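Local coordinates for protein nucleoside diphosphate kinase (Aquifex aeolicus, PDB 3ZTP) that catalyses transfer of the ATP gamma phosphate to nucleoside diphosphates, probably through a phosphohistidine intermediate, and works as a homotetramer, at residues 96-101 against 106-111; 49-54 against 118-123; 13-18 against 71-76. All coordinates share one frame; numbering follows the deposited sequence. Where two conformers were deposited one is given.

Contact 1. Residues 96-101 against 106-111; sequences EEARKV and IRAQFG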
ATOM      1  N   GLU A  96      29.166  10.324 -17.143  1.00 12.35           N
ATOM      2  CA  GLU A  96      30.414  10.991 -17.494  1.00 14.10           C
ATOM      3  C   GLU A  96      30.151  12.074 -18.507  1.00 14.31           C
ATOM      4  O   GLU A  96      30.718  13.159 -18.403  1.00 15.97           O
ATOM      5  CB  GLU A  96      31.437  10.010 -18.072  1.00 18.33           C
ATOM      6  CG  GLU A  96      32.119   9.224 -17.015  1.00 19.71           C
ATOM      7  CD  GLU A  96      33.063  10.081 -16.208  1.00 27.37           C
ATOM      8  OE1 GLU A  96      34.006  10.653 -16.780  1.00 33.29           O
ATOM      9  OE2 GLU A  96      32.859  10.193 -14.994  1.00 20.42           O
ATOM     10  N   GLU A  97      29.329  11.781 -19.503  1.00 14.42           N
ATOM     11  CA  GLU A  97      28.945  12.803 -20.465  0.52 17.57           C
ATOM     12  C   GLU A  97      28.157  13.915 -19.759  1.00 16.01           C
ATOM     13  O   GLU A  97      28.302  15.088 -20.081  1.00 16.17           O
ATOM     14  CB  GLU A  97      28.130  12.199 -21.605  0.52 18.95           C
ATOM     15  CG  GLU A  97      27.709  13.201 -22.675  0.52 24.37           C
ATOM     16  CD  GLU A  97      28.870  13.727 -23.505  0.52 37.74           C
ATOM     17  OE1 GLU A  97      30.007  13.239 -23.336  0.52 33.86           O
ATOM     18  OE2 GLU A  97      28.641  14.632 -24.334  0.52 49.27           O
ATOM     19  N   ALA A  98      27.331  13.562 -18.778  1.00 13.25           N
ATOM     20  CA  ALA A  98      26.607  14.587 -18.025  1.00 11.11           C
ATOM     21  C   ALA A  98      27.575  15.553 -17.332  1.00 13.16           C
ATOM     22  O   ALA A  98      27.339  16.770 -17.294  1.00 12.89           O
ATOM     23  CB  ALA A  98      25.692  13.936 -17.008  1.00 11.83           C
ATOM     24  N   ARG A  99      28.654  15.037 -16.750  1.00 10.81           N
ATOM     25  CA  ARG A  99      29.630  15.921 -16.103  1.00 13.39           C
ATOM     26  C   ARG A  99      30.303  16.878 -17.082  1.00 16.34           C
ATOM     27  O   ARG A  99      30.697  17.980 -16.692  1.00 18.00           O
ATOM     28  CB  ARG A  99      30.694  15.117 -15.344  1.00 14.16           C
ATOM     29  CG  ARG A  99      30.205  14.652 -13.974  1.00 13.43           C
ATOM     30  CD  ARG A  99      31.204  13.830 -13.184  1.00 13.66           C
ATOM     31  NE  ARG A  99      31.238  12.413 -13.546  1.00 13.24           N
ATOM     32  CZ  ARG A  99      30.339  11.522 -13.150  1.00 13.74           C
ATOM     33  NH1 ARG A  99      29.319  11.912 -12.404  1.00 13.31           N
ATOM     34  NH2 ARG A  99      30.458  10.254 -13.520  1.00 15.24           N
ATOM     35  N   LYS A 100      30.419  16.460 -18.334  1.00 15.16           N
ATOM     36  CA  LYS A 100      31.025  17.296 -19.366  1.00 17.35           C
ATOM     37  C   LYS A 100      30.072  18.397 -19.824  1.00 17.96           C
ATOM     38  O   LYS A 100      30.518  19.540 -20.019  1.00 22.47           O
ATOM     39  CB  LYS A 100      31.469  16.441 -20.563  1.00 25.38           C
ATOM     40  CG  LYS A 100      32.694  15.587 -20.257  1.00 50.33           C
ATOM     41  CD  LYS A 100      33.006  14.577 -21.355  1.00 80.39           C
ATOM     42  CE  LYS A 100      34.199  13.712 -20.963  1.00104.03           C
ATOM     43  NZ  LYS A 100      34.486  12.623 -21.937  1.00118.08           N
ATOM     44  N   VAL A 101      28.790  18.087 -19.998  1.00 15.62           N
ATOM     45  CA  VAL A 101      27.870  19.026 -20.620  1.00 19.10           C
ATOM     46  C   VAL A 101      26.827  19.651 -19.700  1.00 17.21           C
ATOM     47  O   VAL A 101      26.205  20.642 -20.074  1.00 18.29           O
ATOM     48  CB  VAL A 101      27.135  18.387 -21.807  1.00 23.13           C
ATOM     49  CG1 VAL A 101      28.154  17.841 -22.817  1.00 27.37           C
ATOM     50  CG2 VAL A 101      26.192  17.290 -21.339  1.00 22.86           C
ATOM     51  N   ILE A 106      21.443  15.930 -12.255  1.00  7.74           N
ATOM     52  CA  ILE A 106      21.412  14.873 -11.255  1.00  7.98           C
ATOM     53  C   ILE A 106      22.470  13.808 -11.574  1.00  8.29           C
ATOM     54  O   ILE A 106      23.172  13.341 -10.680  1.00  8.29           O
ATOM     55  CB  ILE A 106      20.012  14.217 -11.147  1.00  7.39           C
ATOM     56  CG1 ILE A 106      18.927  15.231 -10.766  1.00  9.49           C
ATOM     57  CG2 ILE A 106      20.054  13.054 -10.185  1.00  8.46           C
ATOM     58  CD1 ILE A 106      19.177  15.938  -9.479  1.00 10.81           C
ATOM     59  N   ARG A 107      22.573  13.394 -12.839  1.00  7.96           N
ATOM     60  CA  ARG A 107      23.517  12.335 -13.193  1.00  7.76           C
ATOM     61  C   ARG A 107      24.953  12.797 -13.078  1.00  7.65           C
ATOM     62  O   ARG A 107      25.832  12.037 -12.676  1.00  9.54           O
ATOM     63  CB  ARG A 107      23.200  11.731 -14.569  1.00  8.88           C
ATOM     64  CG  ARG A 107      21.894  10.955 -14.502  1.00  8.96           C
ATOM     65  CD  ARG A 107      21.442  10.445 -15.807  1.00 10.36           C
ATOM     66  NE  ARG A 107      20.333   9.527 -15.672  1.00  9.77           N
ATOM     67  CZ  ARG A 107      19.448   9.312 -16.627  1.00 10.51           C
ATOM     68  NH1 ARG A 107      19.488   9.993 -17.751  1.00 11.86           N
ATOM     69  NH2 ARG A 107      18.504   8.407 -16.473  1.00 10.79           N
ATOM     70  N   ALA A 108      25.224  14.059 -13.397  1.00  8.26           N
ATOM     71  CA  ALA A 108      26.562  14.588 -13.201  1.00  9.47           C
ATOM     72  C   ALA A 108      26.925  14.590 -11.728  1.00  9.71           C
ATOM     73  O   ALA A 108      28.063  14.271 -11.359  1.00 10.08           O
ATOM     74  CB  ALA A 108      26.686  15.969 -13.780  1.00 10.82           C
ATOM     75  N   GLN A 109      25.986  14.980 -10.881  1.00  8.43           N
ATOM     76  CA  GLN A 109      26.254  15.122  -9.452  1.00  8.54           C
ATOM     77  C   GLN A 109      26.354  13.806  -8.720  1.00 10.32           C
ATOM     78  O   GLN A 109      27.179  13.660  -7.820  1.00 11.99           O
ATOM     79  CB  GLN A 109      25.166  15.975  -8.810  1.00 10.12           C
ATOM     80  CG  GLN A 109      25.254  17.418  -9.269  1.00 11.49           C
ATOM     81  CD  GLN A 109      26.358  18.182  -8.547  1.00 14.03           C
ATOM     82  OE1 GLN A 109      27.240  18.818  -9.179  1.00 14.84           O
ATOM     83  NE2 GLN A 109      26.308  18.145  -7.218  1.00 15.10           N
ATOM     84  N   PHE A 110      25.521  12.835  -9.110  1.00  8.73           N
ATOM     85  CA  PHE A 110      25.348  11.620  -8.307  1.00  9.43           C
ATOM     86  C   PHE A 110      25.527  10.317  -9.076  1.00  9.68           C
ATOM     87  O   PHE A 110      25.547   9.248  -8.468  1.00 11.35           O
ATOM     88  CB  PHE A 110      23.957  11.631  -7.619  1.00  9.21           C
ATOM     89  CG  PHE A 110      23.730  12.842  -6.774  1.00  8.78           C
ATOM     90  CD1 PHE A 110      24.533  13.087  -5.673  1.00 11.32           C
ATOM     91  CD2 PHE A 110      22.783  13.756  -7.118  1.00  9.91           C
ATOM     92  CE1 PHE A 110      24.345  14.239  -4.895  1.00 11.22           C
ATOM     93  CE2 PHE A 110      22.591  14.919  -6.348  1.00 10.66           C
ATOM     94  CZ  PHE A 110      23.392  15.145  -5.241  1.00 10.15           C
ATOM     95  N   GLY A 111      25.593  10.394 -10.399  1.00  8.83           N
ATOM     96  CA  GLY A 111      25.746   9.221 -11.239  1.00  8.72           C
ATOM     97  C   GLY A 111      27.186   8.793 -11.368  1.00 10.16           C
ATOM     98  O   GLY A 111      28.110   9.603 -11.432  1.00 11.48           O
TER

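Contact 2. Residues 49-54 against 118-123; sequences EFYYVH and AIHASD. With SO4 (sulfate ion), chain D.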
ATOM      1  N   GLU A  49       9.345  -6.626 -15.497  1.00 13.05           N
ATOM      2  CA  GLU A  49       8.092  -6.147 -16.058  1.00 13.54           C
ATOM      3  C   GLU A  49       8.100  -4.637 -16.248  1.00 11.72           C
ATOM      4  O   GLU A  49       7.618  -4.140 -17.256  1.00 14.01           O
ATOM      5  CB  GLU A  49       6.925  -6.530 -15.145  1.00 13.00           C
ATOM      6  CG  GLU A  49       6.645  -8.026 -15.125  1.00 16.90           C
ATOM      7  CD  GLU A  49       5.549  -8.416 -14.141  1.00 21.03           C
ATOM      8  OE1 GLU A  49       4.965  -7.546 -13.457  1.00 22.10           O
ATOM      9  OE2 GLU A  49       5.259  -9.635 -14.089  1.00 28.98           O
ATOM     10  N   PHE A  50       8.634  -3.908 -15.275  1.00 11.35           N
ATOM     11  CA  PHE A  50       8.704  -2.457 -15.395  1.00  9.84           C
ATOM     12  C   PHE A  50       9.505  -2.078 -16.627  1.00 12.56           C
ATOM     13  O   PHE A  50       9.114  -1.192 -17.377  1.00 13.12           O
ATOM     14  CB  PHE A  50       9.333  -1.865 -14.135  1.00  9.42           C
ATOM     15  CG  PHE A  50       9.422  -0.354 -14.147  1.00  9.54           C
ATOM     16  CD1 PHE A  50       8.382   0.412 -13.662  1.00  9.88           C
ATOM     17  CD2 PHE A  50      10.530   0.300 -14.647  1.00  9.93           C
ATOM     18  CE1 PHE A  50       8.450   1.792 -13.658  1.00  9.91           C
ATOM     19  CE2 PHE A  50      10.588   1.693 -14.676  1.00  9.46           C
ATOM     20  CZ  PHE A  50       9.540   2.437 -14.171  1.00  9.69           C
ATOM     21  N   TYR A  51      10.611  -2.784 -16.832  1.00 12.06           N
ATOM     22  CA  TYR A  51      11.528  -2.528 -17.947  1.00 13.71           C
ATOM     23  C   TYR A  51      11.316  -3.459 -19.137  1.00 15.40           C
ATOM     24  O   TYR A  51      12.251  -3.726 -19.900  1.00 15.68           O
ATOM     25  CB  TYR A  51      12.963  -2.675 -17.441  1.00 13.57           C
ATOM     26  CG  TYR A  51      13.414  -1.534 -16.578  1.00 12.30           C
ATOM     27  CD1 TYR A  51      13.611  -0.275 -17.114  1.00 13.74           C
ATOM     28  CD2 TYR A  51      13.670  -1.715 -15.230  1.00 12.58           C
ATOM     29  CE1 TYR A  51      14.046   0.784 -16.321  1.00 12.98           C
ATOM     30  CE2 TYR A  51      14.111  -0.679 -14.447  1.00 14.55           C
ATOM     31  CZ  TYR A  51      14.293   0.563 -14.999  1.00 13.80           C
ATOM     32  OH  TYR A  51      14.739   1.609 -14.207  1.00 18.10           O
ATOM     33  N   TYR A  52      10.093  -3.931 -19.319  1.00 17.96           N
ATOM     34  CA  TYR A  52       9.831  -4.920 -20.364  1.00 18.42           C
ATOM     35  C   TYR A  52      10.249  -4.483 -21.762  1.00 22.97           C
ATOM     36  O   TYR A  52      10.599  -5.316 -22.597  1.00 23.23           O
ATOM     37  CB  TYR A  52       8.350  -5.297 -20.345  1.00 20.21           C
ATOM     38  CG  TYR A  52       7.449  -4.315 -21.057  1.00 23.42           C
ATOM     39  CD1 TYR A  52       6.935  -3.205 -20.401  1.00 23.79           C
ATOM     40  CD2 TYR A  52       7.088  -4.519 -22.387  1.00 30.09           C
ATOM     41  CE1 TYR A  52       6.105  -2.312 -21.048  1.00 27.73           C
ATOM     42  CE2 TYR A  52       6.260  -3.634 -23.044  1.00 36.04           C
ATOM     43  CZ  TYR A  52       5.763  -2.536 -22.367  1.00 34.71           C
ATOM     44  OH  TYR A  52       4.941  -1.653 -23.017  1.00 36.92           O
ATOM     45  N   VAL A  53      10.227  -3.186 -22.033  1.00 25.12           N
ATOM     46  CA  VAL A  53      10.633  -2.682 -23.349  1.00 27.08           C
ATOM     47  C   VAL A  53      12.108  -2.980 -23.650  1.00 26.23           C
ATOM     48  O   VAL A  53      12.507  -3.110 -24.815  1.00 26.40           O
ATOM     49  CB  VAL A  53      10.364  -1.165 -23.464  1.00 36.26           C
ATOM     50  CG1 VAL A  53      11.019  -0.585 -24.713  1.00 52.12           C
ATOM     51  CG2 VAL A  53       8.862  -0.908 -23.483  1.00 34.89           C
ATOM     52  N   HIS A  54      12.920  -3.110 -22.608  1.00 25.39           N
ATOM     53  CA  HIS A  54      14.360  -3.323 -22.762  1.00 24.64           C
ATOM     54  C   HIS A  54      14.773  -4.793 -22.794  1.00 23.96           C
ATOM     55  O   HIS A  54      15.967  -5.100 -22.839  1.00 24.79           O
ATOM     56  CB  HIS A  54      15.103  -2.662 -21.594  1.00 27.61           C
ATOM     57  CG  HIS A  54      14.776  -1.217 -21.399  1.00 46.49           C
ATOM     58  ND1 HIS A  54      15.748  -0.246 -21.295  1.00 58.79           N
ATOM     59  CD2 HIS A  54      13.591  -0.578 -21.268  1.00 53.29           C
ATOM     60  CE1 HIS A  54      15.175   0.930 -21.119  1.00 60.38           C
ATOM     61  NE2 HIS A  54      13.867   0.757 -21.101  1.00 60.45           N
ATOM     62  N   ALA A 118      22.217   6.882 -11.188  1.00  7.66           N
ATOM     63  CA  ALA A 118      21.500   7.583 -10.111  1.00  6.54           C
ATOM     64  C   ALA A 118      19.993   7.574 -10.173  1.00  6.20           C
ATOM     65  O   ALA A 118      19.353   7.504  -9.130  1.00  7.18           O
ATOM     66  CB  ALA A 118      22.004   9.032  -9.948  1.00  8.11           C
ATOM     67  N   ILE A 119      19.417   7.728 -11.355  1.00  7.53           N
ATOM     68  CA  ILE A 119      18.004   8.059 -11.454  1.00  7.28           C
ATOM     69  C   ILE A 119      17.447   7.625 -12.798  1.00  7.17           C
ATOM     70  O   ILE A 119      18.128   7.653 -13.819  1.00  9.00           O
ATOM     71  CB  ILE A 119      17.783   9.588 -11.212  1.00  7.36           C
ATOM     72  CG1 ILE A 119      16.307   9.964 -11.091  1.00  7.75           C
ATOM     73  CG2 ILE A 119      18.505  10.434 -12.290  1.00  8.76           C
ATOM     74  CD1 ILE A 119      16.106  11.346 -10.487  1.00  7.95           C
ATOM     75  N   HIS A 120      16.191   7.192 -12.754  1.00  7.11           N
ATOM     76  CA  HIS A 120      15.344   6.914 -13.898  1.00  7.38           C
ATOM     77  C   HIS A 120      14.303   8.030 -14.008  1.00  7.32           C
ATOM     78  O   HIS A 120      13.754   8.447 -12.983  1.00  7.53           O
ATOM     79  CB  HIS A 120      14.567   5.610 -13.666  1.00  8.42           C
ATOM     80  CG  HIS A 120      13.464   5.399 -14.650  1.00 10.87           C
ATOM     81  ND1 HIS A 120      13.667   4.771 -15.854  1.00 13.36           N
ATOM     82  CD2 HIS A 120      12.168   5.772 -14.628  1.00 10.43           C
ATOM     83  CE1 HIS A 120      12.531   4.750 -16.530  1.00 13.18           C
ATOM     84  NE2 HIS A 120      11.610   5.350 -15.808  1.00 10.03           N
ATOM     85  N   ALA A 121      13.982   8.467 -15.218  1.00  8.24           N
ATOM     86  CA  ALA A 121      12.785   9.278 -15.446  1.00  7.73           C
ATOM     87  C   ALA A 121      12.059   8.798 -16.679  1.00  8.43           C
ATOM     88  O   ALA A 121      12.684   8.347 -17.644  1.00  9.80           O
ATOM     89  CB  ALA A 121      13.128  10.756 -15.597  1.00  9.83           C
ATOM     90  N   SER A 122      10.742   8.905 -16.659  1.00  8.14           N
ATOM     91  CA  SER A 122       9.941   8.538 -17.829  1.00  8.45           C
ATOM     92  C   SER A 122      10.379   9.318 -19.073  1.00  9.69           C
ATOM     93  O   SER A 122      10.733  10.487 -19.005  1.00 11.28           O
ATOM     94  CB  SER A 122       8.465   8.846 -17.564  1.00  8.83           C
ATOM     95  OG  SER A 122       8.020   8.277 -16.353  1.00  9.56           O
ATOM     96  N   ASP A 123      10.271   8.649 -20.208  0.59  9.50           N
ATOM     97  CA  ASP A 123      10.772   9.147 -21.490  0.59 12.23           C
ATOM     98  C   ASP A 123       9.753   9.993 -22.229  0.59 11.17           C
ATOM     99  O   ASP A 123      10.115  10.886 -22.977  0.59 12.19           O
ATOM    100  CB  ASP A 123      11.153   7.955 -22.377  0.59 16.45           C
ATOM    101  CG  ASP A 123      11.618   8.373 -23.769  0.59 22.85           C
ATOM    102  OD1 ASP A 123      12.698   8.988 -23.874  0.59 26.98           O
ATOM    103  OD2 ASP A 123      10.918   8.049 -24.760  0.59 28.19           O
TER
HETATM  104  S   SO4 D 510      16.578   3.740 -16.713  0.61 29.77           S
HETATM  105  O1  SO4 D 510      17.185   5.056 -16.548  0.61 35.26           O
HETATM  106  O2  SO4 D 510      15.465   3.841 -17.655  0.61 37.69           O
HETATM  107  O3  SO4 D 510      17.507   2.772 -17.290  0.61 34.25           O
HETATM  108  O4  SO4 D 510      16.155   3.226 -15.440  0.61 20.32           O

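Contact 3. Residues 13-18 against 71-76; sequences DAMEKG and PVVAAV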
ATOM      1  N   ASP A  13      22.287   2.927  -6.552  1.00  8.47           N
ATOM      2  CA  ASP A  13      23.571   3.619  -6.446  1.00  8.72           C
ATOM      3  C   ASP A  13      23.434   4.951  -5.712  1.00 10.30           C
ATOM      4  O   ASP A  13      24.225   5.247  -4.810  1.00 11.58           O
ATOM      5  CB  ASP A  13      24.246   3.794  -7.804  1.00  9.95           C
ATOM      6  CG  ASP A  13      23.387   4.535  -8.822  1.00  8.89           C
ATOM      7  OD1 ASP A  13      22.140   4.439  -8.789  1.00  9.68           O
ATOM      8  OD2 ASP A  13      23.983   5.215  -9.686  1.00 10.50           O
ATOM      9  N   ALA A  14      22.460   5.759  -6.103  1.00  9.16           N
ATOM     10  CA  ALA A  14      22.254   7.049  -5.460  1.00  8.62           C
ATOM     11  C   ALA A  14      21.733   6.873  -4.045  1.00  8.96           C
ATOM     12  O   ALA A  14      22.058   7.667  -3.158  1.00 10.32           O
ATOM     13  CB  ALA A  14      21.296   7.908  -6.307  1.00 10.23           C
ATOM     14  N   MET A  15      20.930   5.842  -3.818  0.70  8.91           N
ATOM     15  CA  MET A  15      20.458   5.525  -2.477  0.70 10.82           C
ATOM     16  C   MET A  15      21.644   5.265  -1.563  0.70 11.65           C
ATOM     17  O   MET A  15      21.751   5.866  -0.495  0.70 13.49           O
ATOM     18  CB  MET A  15      19.507   4.325  -2.511  0.70 10.65           C
ATOM     19  CG  MET A  15      18.245   4.625  -3.274  0.70 10.64           C
ATOM     20  SD  MET A  15      17.132   5.780  -2.429  0.70 13.43           S
ATOM     21  CE  MET A  15      16.536   4.541  -1.253  0.70 16.51           C
ATOM     22  N   GLU A  16      22.572   4.428  -2.010  0.70 11.94           N
ATOM     23  CA  GLU A  16      23.723   4.058  -1.204  0.70 13.33           C
ATOM     24  C   GLU A  16      24.672   5.227  -1.002  0.70 13.79           C
ATOM     25  O   GLU A  16      25.332   5.303   0.043  0.70 17.20           O
ATOM     26  CB  GLU A  16      24.448   2.874  -1.849  0.70 17.08           C
ATOM     27  CG  GLU A  16      23.687   1.572  -1.702  0.70 24.63           C
ATOM     28  CD  GLU A  16      24.427   0.400  -2.310  0.70 39.42           C
ATOM     29  OE1 GLU A  16      25.677   0.422  -2.310  0.70 35.73           O
ATOM     30  OE2 GLU A  16      23.755  -0.534  -2.793  0.70 48.76           O
ATOM     31  N   LYS A  17      24.726   6.157  -1.962  1.00 13.72           N
ATOM     32  CA  LYS A  17      25.550   7.357  -1.861  1.00 12.71           C
ATOM     33  C   LYS A  17      24.949   8.379  -0.871  1.00 13.51           C
ATOM     34  O   LYS A  17      25.601   9.365  -0.523  1.00 16.04           O
ATOM     35  CB  LYS A  17      25.726   8.046  -3.220  1.00 14.95           C
ATOM     36  CG  LYS A  17      26.664   7.339  -4.207  1.00 20.22           C
ATOM     37  CD  LYS A  17      26.810   8.180  -5.471  1.00 24.18           C
ATOM     38  CE  LYS A  17      27.940   7.698  -6.334  1.00 26.42           C
ATOM     39  NZ  LYS A  17      29.262   8.063  -5.730  1.00 31.10           N
ATOM     40  N   GLY A  18      23.708   8.166  -0.443  1.00 10.40           N
ATOM     41  CA  GLY A  18      23.036   9.092   0.470  1.00 10.52           C
ATOM     42  C   GLY A  18      22.464  10.329  -0.196  1.00  9.53           C
ATOM     43  O   GLY A  18      22.271  11.344   0.464  1.00 10.30           O
ATOM     44  N   PRO A  71      16.648  -1.363  -1.976  1.00 10.57           N
ATOM     45  CA  PRO A  71      15.467  -0.509  -2.115  1.00 10.02           C
ATOM     46  C   PRO A  71      15.700   0.697  -3.030  1.00  8.53           C
ATOM     47  O   PRO A  71      16.841   1.185  -3.208  1.00  9.06           O
ATOM     48  CB  PRO A  71      15.177  -0.041  -0.691  1.00 13.38           C
ATOM     49  CG  PRO A  71      16.269  -0.561   0.180  1.00 15.87           C
ATOM     50  CD  PRO A  71      17.148  -1.473  -0.599  1.00 11.29           C
ATOM     51  N   VAL A  72      14.610   1.185  -3.608  1.00  7.15           N
ATOM     52  CA  VAL A  72      14.594   2.388  -4.415  1.00  6.50           C
ATOM     53  C   VAL A  72      13.499   3.288  -3.916  1.00  6.82           C
ATOM     54  O   VAL A  72      12.652   2.876  -3.113  1.00  7.23           O
ATOM     55  CB  VAL A  72      14.380   2.079  -5.918  1.00  6.77           C
ATOM     56  CG1 VAL A  72      15.553   1.275  -6.487  1.00  9.24           C
ATOM     57  CG2 VAL A  72      13.104   1.291  -6.177  1.00  8.19           C
ATOM     58  N   VAL A  73      13.505   4.528  -4.374  1.00  6.59           N
ATOM     59  CA  VAL A  73      12.430   5.464  -4.064  1.00  6.11           C
ATOM     60  C   VAL A  73      11.891   6.022  -5.349  1.00  7.59           C
ATOM     61  O   VAL A  73      12.626   6.559  -6.181  1.00  7.01           O
ATOM     62  CB  VAL A  73      12.916   6.613  -3.168  1.00  5.68           C
ATOM     63  CG1 VAL A  73      11.860   7.709  -3.073  1.00  6.18           C
ATOM     64  CG2 VAL A  73      13.268   6.068  -1.774  1.00  7.67           C
ATOM     65  N   ALA A  74      10.585   5.927  -5.529  1.00  5.66           N
ATOM     66  CA  ALA A  74       9.917   6.527  -6.677  1.00  5.15           C
ATOM     67  C   ALA A  74       9.080   7.724  -6.256  1.00  5.52           C
ATOM     68  O   ALA A  74       8.582   7.786  -5.123  1.00  6.31           O
ATOM     69  CB  ALA A  74       9.013   5.491  -7.371  1.00  6.77           C
ATOM     70  N   ALA A  75       8.933   8.681  -7.184  1.00  5.98           N
ATOM     71  CA  ALA A  75       8.086   9.850  -6.986  1.00  5.71           C
ATOM     72  C   ALA A  75       7.383  10.198  -8.266  1.00  8.23           C
ATOM     73  O   ALA A  75       7.944  10.019  -9.360  1.00  8.37           O
ATOM     74  CB  ALA A  75       8.915  11.043  -6.534  1.00  7.56           C
ATOM     75  N   VAL A  76       6.153  10.669  -8.143  1.00  7.17           N
ATOM     76  CA  VAL A  76       5.469  11.263  -9.265  1.00  7.13           C
ATOM     77  C   VAL A  76       5.665  12.769  -9.141  1.00  7.82           C
ATOM     78  O   VAL A  76       5.362  13.355  -8.101  1.00  8.02           O
ATOM     79  CB  VAL A  76       3.962  10.934  -9.254  1.00  7.92           C
ATOM     80  CG1 VAL A  76       3.247  11.679 -10.380  1.00  9.04           C
ATOM     81  CG2 VAL A  76       3.750   9.432  -9.370  1.00  8.63           C
TER

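Contact 1. Residues 96-101 against 106-111
R99 on helix 95-101 reaches across to the backbone oxygens of A108, within helix 106-110, and of G111, just after its last turn, tying together the two short helices of the Kpn loop, the long excursion of NDP kinases ahead of the active-site strand. The segments meet steeply, their axes 7.5 Å apart and 108° between their directions. At the crossing the side chains are small: A98 CB lies 3.9 Å from A108 CB and 3.6 Å from A108 N, so the backbones come close. The first torsion of R99 puts CG anti to the carbonyl carbon, where it lies 3.8 Å from A108 CB; the chain then bends at chi3 (-82°) and carries the guanidinium over to the neighbouring helix. NH1 donates to G111 O at 2.8 Å, fairly straight (153°), and also to A108 O at 2.9 Å, which it meets from above the carbonyl plane. Both acceptors lie at the guanidinium edge. With carbonyls on one side and a carboxylate on another, the group is held flat and fixed in rotation, and its positive charge probably suits the C-terminal end of helix 106-110. A leucine in place of R99 would probably leave A108 O and G111 O without this donor and E96 without its counter-charge. R107, a predicted ATP-binding residue, sends its own guanidinium the other way, to I119 O and G91 O. R99 grips E96 side-on in a salt bridge, NE at 3.1 Å and NH2 at 2.8 Å both reaching E96 OE2 from the same face of the carboxylate.

Contact 2. Residues 49-54 against 118-123
This is the active site: H120, the predicted phosphohistidine, faces F50 and Y51 at the end of helix 44-50, with a sulfate ion held between histidine and tyrosine. Both aromatic rings present an edge to the same face of the imidazole. F50 makes an edge-to-face pair, centroids 5.4 Å apart and planes at 73°, its CZ lying 3.9 Å from H120 NE2. Y51 makes an offset edge-to-face pair at a centroid distance of 5.8 Å, its side chain running past that of H120 in the opposite direction. F50 also sets CD2 over the centre of the Y51 ring, 3.6 Å above its plane, so the three rings form one aromatic cluster. In the ferredoxin-like fold of the NDP kinases the histidine stands on the edge strand 119-121 of the antiparallel sheet, and its CG, anti to the backbone N (chi1 168°), swings the ring off that strand toward the 49-54 segment. ND1 then donates to sulfate O2 at 2.7 Å with a bend (144°), the oxygen lying at the imidazole edge. Y51 OH lies 2.5 Å from sulfate O4, so short that the bond's details are doubtful. The anion probably comes from the crystallisation liquor, yet it sits at the nitrogen that a pros-phosphohistidine would carry its phosphate on, consistent with a stand-in for the transferred phosphoryl group. On the far edge NE2 is hydrogen-bonded to E131, a second-shell residue that also takes a bond from S122 OG, and this probably helps set the ring's turn.

Contact 3. Residues 13-18 against 71-76
A small apolar contact, partly buried, joins helix 12-17 to the start of strand 72-78, and one methionine, M15, carries it. Within the ferredoxin-like fold of the chain, strand 72-78 runs in the interior of the antiparallel sheet between strands 33-40 and 3-10, while helix 12-17 follows directly on strand 3-10. M15 reaches from the helix to the first residues of strand 72-78, the sheet neighbour of strand 3-10. M15 is modelled in two conformers, and what follows holds for one of them. Its CB points toward the strand; CG, beside the backbone N, passes 3.7 Å from P71 O, and bends at chi2 (-71°) and chi3 (-76°) curl the thioether back on itself. That curl sets the terminal methyl and the sulfur against V73, whose side chain crosses that of the methionine at about a right angle. V73 has CG1 anti to its own N (chi1 169°), leaving CG2 as the branch that faces the thioether. No hydrogen bond links the two segments; the grip is van der Waals contact alone. The same hydrophobic patch takes in M39 of strand 33-40, which touches both M15 and V73, and V10 of strand 3-10, which touches M15. It also reaches an interface between subunits of the tetramer: V73 packs on L37 of the second subunit and P71 on V142 of that subunit. The helix that bears M15 stops soon after in a Schellman motif, with G18 at positive phi and G18 N hydrogen-bonded to M15 O at 3.0 Å. Where helix and strand meet, M15 CE lies 3.6 Å from V73 CG2, with SD at 3.9 Å from the same methyl.

In the fold
Along the chain contact 3 closes before contact 1 opens; contact 1 is nested inside the loop that contact 2 closes, and the segments of contacts 2 and 3 alternate. The centres of contacts 2 and 3 lie about 14 Å apart, those of contacts 1 and 3 about 17 Å, and those of contacts 1 and 2 about 19 Å. Contacts 2 and 3 reach the same four-stranded sheet, through strands 119-121 and 72-78, and D13 OD2 probably bonds A118 N between them. F110 O packs on K17 CD to join contacts 1 and 3. Helix 106-110 precedes strand 119-121 and is tied to it through R107, so the Kpn loop probably packs beside the active-site histidine.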